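Local coordinates for putative peptidase (Parabacteroides merdae, PDB 4L8K), which probably hydrolyses peptide bonds as a serine-type peptidase of family S41, with a core related to the ClpP/crotonase fold, at residues K113-A116 with G121-Y124; Q237-G242 with I307-A312; R211-L216 with N230-L235. One frame throughout, in Å; residues are numbered along the deposited sequence.

Contact 1 of 3, residues K113-A116 with G121-Y124; sequences KRLA and GYVY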
loop_
_atom_site.group_PDB
_atom_site.type_symbol
_atom_site.label_atom_id
_atom_site.label_comp_id
_atom_site.label_asym_id
_atom_site.label_seq_id
_atom_site.Cartn_x
_atom_site.Cartn_y
_atom_site.Cartn_z
ATOM N N LYS A 113 -1.740 -6.159 21.618
ATOM C CA LYS A 113 -1.182 -6.182 22.967
ATOM C C LYS A 113 -0.977 -4.768 23.511
ATOM O O LYS A 113 -0.594 -3.869 22.765
ATOM C CB LYS A 113 0.176 -6.923 22.938
ATOM C CG LYS A 113 0.715 -7.301 24.301
ATOM C CD LYS A 113 2.049 -7.956 24.187
ATOM C CE LYS A 113 2.600 -8.332 25.530
ATOM N NZ LYS A 113 3.793 -9.210 25.375
ATOM N N ARG A 114 -1.135 -4.610 24.834
ATOM C CA ARG A 114 -0.863 -3.338 25.508
ATOM C C ARG A 114 0.643 -3.231 25.795
ATOM O O ARG A 114 1.268 -4.190 26.269
ATOM C CB ARG A 114 -1.675 -3.180 26.805
ATOM C CG ARG A 114 -3.149 -3.005 26.547
ATOM C CD ARG A 114 -3.930 -2.628 27.792
ATOM N NE ARG A 114 -3.697 -3.531 28.920
ATOM C CZ ARG A 114 -4.663 -4.140 29.606
ATOM N NH1 ARG A 114 -5.936 -3.984 29.258
ATOM N NH2 ARG A 114 -4.364 -4.893 30.650
ATOM N N LEU A 115 1.207 -2.058 25.508
ATOM C CA LEU A 115 2.608 -1.757 25.769
ATOM C C LEU A 115 2.730 -0.562 26.746
ATOM O O LEU A 115 1.735 0.112 27.030
ATOM C CB LEU A 115 3.340 -1.432 24.429
ATOM C CG LEU A 115 3.267 -2.459 23.271
ATOM C CD1 LEU A 115 3.974 -1.900 22.036
ATOM C CD2 LEU A 115 3.871 -3.806 23.691
ATOM N N ALA A 116 3.968 -0.297 27.229
ATOM C CA ALA A 116 4.356 0.821 28.082
ATOM C C ALA A 116 3.434 0.976 29.331
ATOM O O ALA A 116 2.688 1.969 29.470
ATOM C CB ALA A 116 4.363 2.106 27.257
ATOM N N GLY A 121 -1.974 0.937 23.347
ATOM C CA GLY A 121 -2.515 -0.204 22.625
ATOM C C GLY A 121 -1.730 -0.426 21.341
ATOM O O GLY A 121 -1.523 0.506 20.570
ATOM N N TYR A 122 -1.221 -1.629 21.115
ATOM C CA TYR A 122 -0.471 -1.924 19.879
ATOM C C TYR A 122 -1.233 -2.980 19.061
ATOM O O TYR A 122 -1.630 -4.011 19.589
ATOM C CB TYR A 122 0.985 -2.344 20.173
ATOM C CG TYR A 122 1.739 -2.853 18.949
ATOM C CD1 TYR A 122 2.330 -1.969 18.045
ATOM C CD2 TYR A 122 1.805 -4.217 18.661
ATOM C CE1 TYR A 122 2.985 -2.428 16.902
ATOM C CE2 TYR A 122 2.425 -4.683 17.497
ATOM C CZ TYR A 122 3.029 -3.790 16.632
ATOM O OH TYR A 122 3.660 -4.268 15.507
ATOM N N VAL A 123 -1.472 -2.684 17.783
ATOM C CA VAL A 123 -2.117 -3.618 16.856
ATOM C C VAL A 123 -1.174 -3.860 15.668
ATOM O O VAL A 123 -0.663 -2.912 15.078
ATOM C CB VAL A 123 -3.535 -3.155 16.349
ATOM C CG1 VAL A 123 -4.188 -4.210 15.451
ATOM C CG2 VAL A 123 -4.475 -2.785 17.500
ATOM N N TYR A 124 -0.959 -5.125 15.317
ATOM C CA TYR A 124 -0.294 -5.471 14.072
ATOM C C TYR A 124 -1.339 -6.110 13.149
ATOM O O TYR A 124 -2.008 -7.088 13.516
ATOM C CB TYR A 124 0.937 -6.374 14.222
ATOM C CG TYR A 124 1.588 -6.609 12.873
ATOM C CD1 TYR A 124 2.128 -5.549 12.146
ATOM C CD2 TYR A 124 1.593 -7.870 12.287
ATOM C CE1 TYR A 124 2.682 -5.742 10.881
ATOM C CE2 TYR A 124 2.175 -8.084 11.035
ATOM C CZ TYR A 124 2.689 -7.009 10.321
ATOM O OH TYR A 124 3.204 -7.162 9.062
#
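K113 and Y122 face each other as an antiparallel hydrogen-bonded pair in the beta hairpin of strands 110-115 and 120-125, near one margin of the mixed sheet of this S41 peptidase core. Two backbone bonds define the pair and differ in quality. K113 N reaches Y122 O at 3.0 Å in the carbonyl plane with an N-H...O angle of 163°, whereas the return bond from Y122 N to K113 O is 2.9 Å long but more bent, its donor tilted from the K113 carbonyl plane. Next along, R114 and G121 form a non-hydrogen-bonded pair, their CA atoms 4.6 Å apart. The short segment axes make an angle of 134°, well away from exact antiparallel.

The close packing lies on the face carrying K113 and Y122. L115 lies side by side with Y122, both pointing the same way, and its CD1 branch rests on the start of the tyrosine side chain rather than on its outer ring. The ring of Y122 carries on away from K113-A116, CG being anti to the backbone N (chi1 172°); its OH is hydrogen-bonded to D153 and Q96, while I303 and I307 of helix 301-311 touch Y122 and L115 respectively.

The contact is looser where the long charged side chains leave it. On the Y122 face K113 extends almost straight, away from strand 120-125, to a salt bridge with D103. On the opposite face R114 makes no close contact with G121-Y124 and is paired instead with D118 in the turn. Both residues remain partly exposed, in contrast to the buried Y122, whose CB has L115 CD1 at 3.5 Å and K113 O at 3.4 Å.

Contact 2 of 3, residues Q237-G242 with I307-A312; sequences QVTVMG and IGLLLA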
loop_
_atom_site.group_PDB
_atom_site.type_symbol
_atom_site.label_atom_id
_atom_site.label_comp_id
_atom_site.label_asym_id
_atom_site.label_seq_id
_atom_site.Cartn_x
_atom_site.Cartn_y
_atom_site.Cartn_z
ATOM N N GLN A 237 -6.747 12.888 14.698
ATOM C CA GLN A 237 -6.058 12.167 15.769
ATOM C C GLN A 237 -4.956 11.250 15.231
ATOM O O GLN A 237 -4.229 10.662 16.036
ATOM C CB GLN A 237 -7.048 11.356 16.638
ATOM C CG GLN A 237 -7.540 10.038 16.010
ATOM C CD GLN A 237 -8.736 10.167 15.105
ATOM O OE1 GLN A 237 -8.922 11.160 14.373
ATOM N NE2 GLN A 237 -9.567 9.137 15.132
ATOM N N VAL A 238 -4.797 11.161 13.905
ATOM C CA VAL A 238 -3.847 10.217 13.310
ATOM C C VAL A 238 -2.523 10.870 12.874
ATOM O O VAL A 238 -2.517 11.894 12.186
ATOM C CB VAL A 238 -4.482 9.434 12.106
ATOM C CG1 VAL A 238 -3.464 8.532 11.407
ATOM C CG2 VAL A 238 -5.712 8.629 12.528
ATOM N N THR A 239 -1.410 10.210 13.240
ATOM C CA THR A 239 -0.065 10.503 12.757
ATOM C C THR A 239 0.422 9.241 12.040
ATOM O O THR A 239 0.283 8.145 12.582
ATOM C CB THR A 239 0.891 10.933 13.874
ATOM O OG1 THR A 239 0.315 12.015 14.592
ATOM C CG2 THR A 239 2.266 11.330 13.338
ATOM N N VAL A 240 0.942 9.386 10.824
ATOM C CA VAL A 240 1.525 8.292 10.063
ATOM C C VAL A 240 3.040 8.372 10.267
ATOM O O VAL A 240 3.645 9.433 10.118
ATOM C CB VAL A 240 1.121 8.283 8.557
ATOM C CG1 VAL A 240 1.782 7.100 7.823
ATOM C CG2 VAL A 240 -0.401 8.224 8.403
HETATM N N MSE A 241 3.651 7.241 10.632
HETATM C CA MSE A 241 5.075 7.206 10.918
HETATM C C MSE A 241 5.752 5.998 10.245
HETATM O O MSE A 241 5.151 4.947 10.121
HETATM C CB MSE A 241 5.230 7.167 12.443
HETATM C CG MSE A 241 6.657 6.995 12.944
HETATM SE SE MSE A 241 6.701 7.022 14.874
HETATM C CE MSE A 241 5.991 8.702 15.277
ATOM N N GLY A 242 7.016 6.167 9.875
ATOM C CA GLY A 242 7.820 5.116 9.283
ATOM C C GLY A 242 8.398 5.549 7.956
ATOM O O GLY A 242 9.118 6.551 7.880
ATOM N N ILE A 307 5.775 5.098 20.518
ATOM C CA ILE A 307 5.518 5.018 21.968
ATOM C C ILE A 307 5.887 6.369 22.599
ATOM O O ILE A 307 5.080 6.914 23.337
ATOM C CB ILE A 307 6.252 3.820 22.660
ATOM C CG1 ILE A 307 5.623 2.458 22.272
ATOM C CG2 ILE A 307 6.296 3.981 24.207
ATOM C CD1 ILE A 307 6.524 1.205 22.681
ATOM N N GLY A 308 7.071 6.903 22.251
ATOM C CA GLY A 308 7.547 8.195 22.746
ATOM C C GLY A 308 6.586 9.345 22.457
ATOM O O GLY A 308 6.221 10.123 23.344
ATOM N N LEU A 309 6.130 9.418 21.215
ATOM C CA LEU A 309 5.188 10.443 20.768
ATOM C C LEU A 309 3.845 10.375 21.510
ATOM O O LEU A 309 3.375 11.400 21.972
ATOM C CB LEU A 309 4.973 10.349 19.261
ATOM C CG LEU A 309 4.196 11.482 18.614
ATOM C CD1 LEU A 309 4.814 12.874 18.953
ATOM C CD2 LEU A 309 4.153 11.276 17.117
ATOM N N LEU A 310 3.254 9.181 21.637
ATOM C CA LEU A 310 1.982 8.980 22.333
ATOM C C LEU A 310 2.067 9.251 23.847
ATOM O O LEU A 310 1.065 9.632 24.452
ATOM C CB LEU A 310 1.461 7.557 22.112
ATOM C CG LEU A 310 0.950 7.198 20.714
ATOM C CD1 LEU A 310 0.652 5.719 20.620
ATOM C CD2 LEU A 310 -0.292 8.008 20.341
ATOM N N LEU A 311 3.241 9.020 24.458
ATOM C CA LEU A 311 3.470 9.243 25.890
ATOM C C LEU A 311 3.840 10.693 26.178
ATOM O O LEU A 311 3.780 11.108 27.340
ATOM C CB LEU A 311 4.554 8.313 26.455
ATOM C CG LEU A 311 4.183 6.830 26.572
ATOM C CD1 LEU A 311 5.337 6.053 27.174
ATOM C CD2 LEU A 311 2.857 6.603 27.356
ATOM N N ALA A 312 4.238 11.460 25.137
ATOM C CA ALA A 312 4.614 12.862 25.285
ATOM C C ALA A 312 3.415 13.616 25.842
ATOM O O ALA A 312 2.343 13.646 25.230
ATOM C CB ALA A 312 5.098 13.433 23.962
#
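Apolar contact between M241, a selenomethionine, and L309 carries most of this small strand-to-helix interface, which buries 100 Å² in all. The methyl CE of M241 meets the CD2 branch of L309 at 3.7 Å, and the two side chains run alongside one another, head to tail. The selenomethionine chain is extended through chi1 and chi2, then turns at its last torsion (chi3 -60°), which brings CE round to the leucine. A second, looser apolar approach comes from T239, whose methyl CG2 lies 4.2 Å from the same CD2, so a single leucine branch serves both strand residues.

Polar bonding contributes nothing between the segments: no hydrogen bond links them, and even the nearest CA atoms, those of T239 and L309, are 9.6 Å apart. Burial is uneven, since M241 is enclosed while L309 sits at the exposed side.

Helix 301-311 thus lies over the sheet face that bears T239 and M241. Earlier in the same helix, I302, A305 and A306 also touch M241, and I214 of the adjoining strand 213-217 packs against both T239 and M241. L310 bears on I214 and on I120 of strand 120-125, extending the helix's cover across the sheet.

Contact 3 of 3, residues R211-L216 with N230-L235; sequences RPVIVL and NVMRLL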
loop_
_atom_site.group_PDB
_atom_site.type_symbol
_atom_site.label_atom_id
_atom_site.label_comp_id
_atom_site.label_asym_id
_atom_site.label_seq_id
_atom_site.Cartn_x
_atom_site.Cartn_y
_atom_site.Cartn_z
ATOM N N ARG A 211 -9.093 8.911 20.189
ATOM C CA ARG A 211 -7.862 9.227 20.888
ATOM C C ARG A 211 -6.681 9.184 19.902
ATOM O O ARG A 211 -6.840 8.655 18.785
ATOM C CB ARG A 211 -7.642 8.231 22.022
ATOM C CG ARG A 211 -8.413 8.595 23.304
ATOM C CD ARG A 211 -8.437 7.383 24.210
ATOM N NE ARG A 211 -9.523 6.492 23.774
ATOM C CZ ARG A 211 -9.756 5.281 24.257
ATOM N NH1 ARG A 211 -8.949 4.756 25.178
ATOM N NH2 ARG A 211 -10.803 4.586 23.837
ATOM N N PRO A 212 -5.485 9.723 20.257
ATOM C CA PRO A 212 -4.360 9.686 19.298
ATOM C C PRO A 212 -4.051 8.283 18.741
ATOM O O PRO A 212 -4.211 7.264 19.430
ATOM C CB PRO A 212 -3.194 10.228 20.118
ATOM C CG PRO A 212 -3.839 11.130 21.141
ATOM C CD PRO A 212 -5.096 10.407 21.515
ATOM N N VAL A 213 -3.671 8.238 17.449
ATOM C CA VAL A 213 -3.320 7.011 16.722
ATOM C C VAL A 213 -2.040 7.234 15.956
ATOM O O VAL A 213 -1.927 8.233 15.223
ATOM C CB VAL A 213 -4.450 6.536 15.725
ATOM C CG1 VAL A 213 -4.054 5.282 14.939
ATOM C CG2 VAL A 213 -5.767 6.302 16.429
ATOM N N ILE A 214 -1.113 6.266 16.037
ATOM C CA ILE A 214 0.070 6.269 15.188
ATOM C C ILE A 214 -0.075 5.105 14.212
ATOM O O ILE A 214 -0.159 3.966 14.649
ATOM C CB ILE A 214 1.458 6.253 15.899
ATOM C CG1 ILE A 214 1.540 7.234 17.127
ATOM C CG2 ILE A 214 2.580 6.475 14.878
ATOM C CD1 ILE A 214 1.379 8.721 16.851
ATOM N N VAL A 215 -0.136 5.390 12.909
ATOM C CA VAL A 215 -0.201 4.369 11.854
ATOM C C VAL A 215 1.242 4.140 11.384
ATOM O O VAL A 215 1.934 5.100 11.045
ATOM C CB VAL A 215 -1.188 4.713 10.686
ATOM C CG1 VAL A 215 -1.080 3.699 9.532
ATOM C CG2 VAL A 215 -2.633 4.796 11.186
ATOM N N LEU A 216 1.719 2.889 11.441
ATOM C CA LEU A 216 3.091 2.569 11.037
ATOM C C LEU A 216 3.112 2.027 9.628
ATOM O O LEU A 216 2.343 1.124 9.304
ATOM C CB LEU A 216 3.771 1.563 12.002
ATOM C CG LEU A 216 3.777 1.865 13.515
ATOM C CD1 LEU A 216 4.745 0.930 14.227
ATOM C CD2 LEU A 216 4.191 3.332 13.832
ATOM N N ASN A 230 -4.097 6.365 3.111
ATOM C CA ASN A 230 -4.612 7.585 2.520
ATOM C C ASN A 230 -5.806 8.154 3.320
ATOM O O ASN A 230 -5.887 9.367 3.503
ATOM C CB ASN A 230 -5.026 7.343 1.082
ATOM C CG ASN A 230 -5.553 8.573 0.363
ATOM O OD1 ASN A 230 -5.020 9.675 0.457
ATOM N ND2 ASN A 230 -6.628 8.411 -0.359
ATOM N N VAL A 231 -6.722 7.288 3.769
ATOM C CA VAL A 231 -7.894 7.722 4.527
ATOM C C VAL A 231 -7.474 8.112 5.950
ATOM O O VAL A 231 -7.903 9.150 6.451
ATOM C CB VAL A 231 -9.015 6.634 4.529
ATOM C CG1 VAL A 231 -10.226 7.074 5.364
ATOM C CG2 VAL A 231 -9.441 6.283 3.105
HETATM N N MSE A 232 -6.621 7.292 6.585
HETATM C CA MSE A 232 -6.204 7.487 7.969
HETATM C C MSE A 232 -5.473 8.815 8.171
HETATM O O MSE A 232 -5.778 9.496 9.149
HETATM C CB MSE A 232 -5.354 6.303 8.466
HETATM C CG MSE A 232 -6.163 4.995 8.556
HETATM SE SE MSE A 232 -7.531 4.977 9.955
HETATM C CE MSE A 232 -6.377 4.853 11.437
ATOM N N ARG A 233 -4.596 9.229 7.220
ATOM C CA ARG A 233 -3.849 10.484 7.345
ATOM C C ARG A 233 -4.727 11.730 7.203
ATOM O O ARG A 233 -4.221 12.842 7.412
ATOM C CB ARG A 233 -2.646 10.557 6.373
ATOM C CG ARG A 233 -2.929 10.261 4.908
ATOM C CD ARG A 233 -3.533 11.418 4.161
ATOM N NE ARG A 233 -3.506 11.157 2.721
ATOM C CZ ARG A 233 -2.531 11.559 1.926
ATOM N NH1 ARG A 233 -1.517 12.257 2.414
ATOM N NH2 ARG A 233 -2.566 11.280 0.630
ATOM N N LEU A 234 -6.028 11.575 6.855
ATOM C CA LEU A 234 -6.951 12.716 6.775
ATOM C C LEU A 234 -7.546 13.032 8.131
ATOM O O LEU A 234 -8.190 14.059 8.289
ATOM C CB LEU A 234 -8.126 12.412 5.803
ATOM C CG LEU A 234 -7.808 12.012 4.354
ATOM C CD1 LEU A 234 -9.074 11.597 3.644
ATOM C CD2 LEU A 234 -7.129 13.150 3.604
ATOM N N LEU A 235 -7.369 12.138 9.106
ATOM C CA LEU A 235 -8.003 12.237 10.407
ATOM C C LEU A 235 -7.146 12.996 11.423
ATOM O O LEU A 235 -5.922 12.813 11.488
ATOM C CB LEU A 235 -8.383 10.835 10.891
ATOM C CG LEU A 235 -9.221 10.008 9.863
ATOM C CD1 LEU A 235 -9.487 8.596 10.370
ATOM C CD2 LEU A 235 -10.546 10.716 9.505
#
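The side chain of M232 lies roughly perpendicular to that of V215, with the CG2 branch of the valine 3.8 Å from CE of the selenomethionine and 4.1 Å from its CB. V213, two residues earlier on the strand, adds its CG1 to the same CE at 4.2 Å. One methyl group therefore meets two valines on one face of strand 213-217, and all three residues are buried. M232 is folded compactly: the bends at chi2 (-69°) and chi3 (-72°) bring CE back to the valine that CB already adjoins.

This is the helix-on-strand packing of a beta-alpha-beta unit: strand 213-217, helix 224-232 and strand 238-242, the two strands being parallel neighbours in the sheet. V238 of the second strand touches V215, and F172 packs on V213.

Beyond M232 the chain reverses through a type I turn, M232 to L235, in which L235 N bonds to M232 O at 3.1 Å. R233, on that turn, folds back to N230 and grips its OD1 side-on with NE and NH2. The acceptor lies nearly in the guanidinium plane, only 2° out of it, and the NH2 bond measures 2.9 Å to N230 OD1.

Overall arrangement
The three contacts belong to one mixed sheet but differ in place and chemistry. Contact 1 is strand on strand, near the sheet's margin, with backbone hydrogen bonds and charged side chains; contacts 2 and 3 join strand to helix through apolar groups alone. Contact 3 is buried, its centre about 14 Å from the centre of the chain, against about 22 Å for contact 1 and about 20 Å for the partly buried contact 2. Contacts 2 and 3 engage neighbouring strands, 238-242 and 213-217, from opposite faces, and probable hydrogen bonds involving V215 join these strands. Helix 301-311 connects contact 2 to contact 1, where A116 packs on both I307 and L311. Contacts 1 and 3 do not touch.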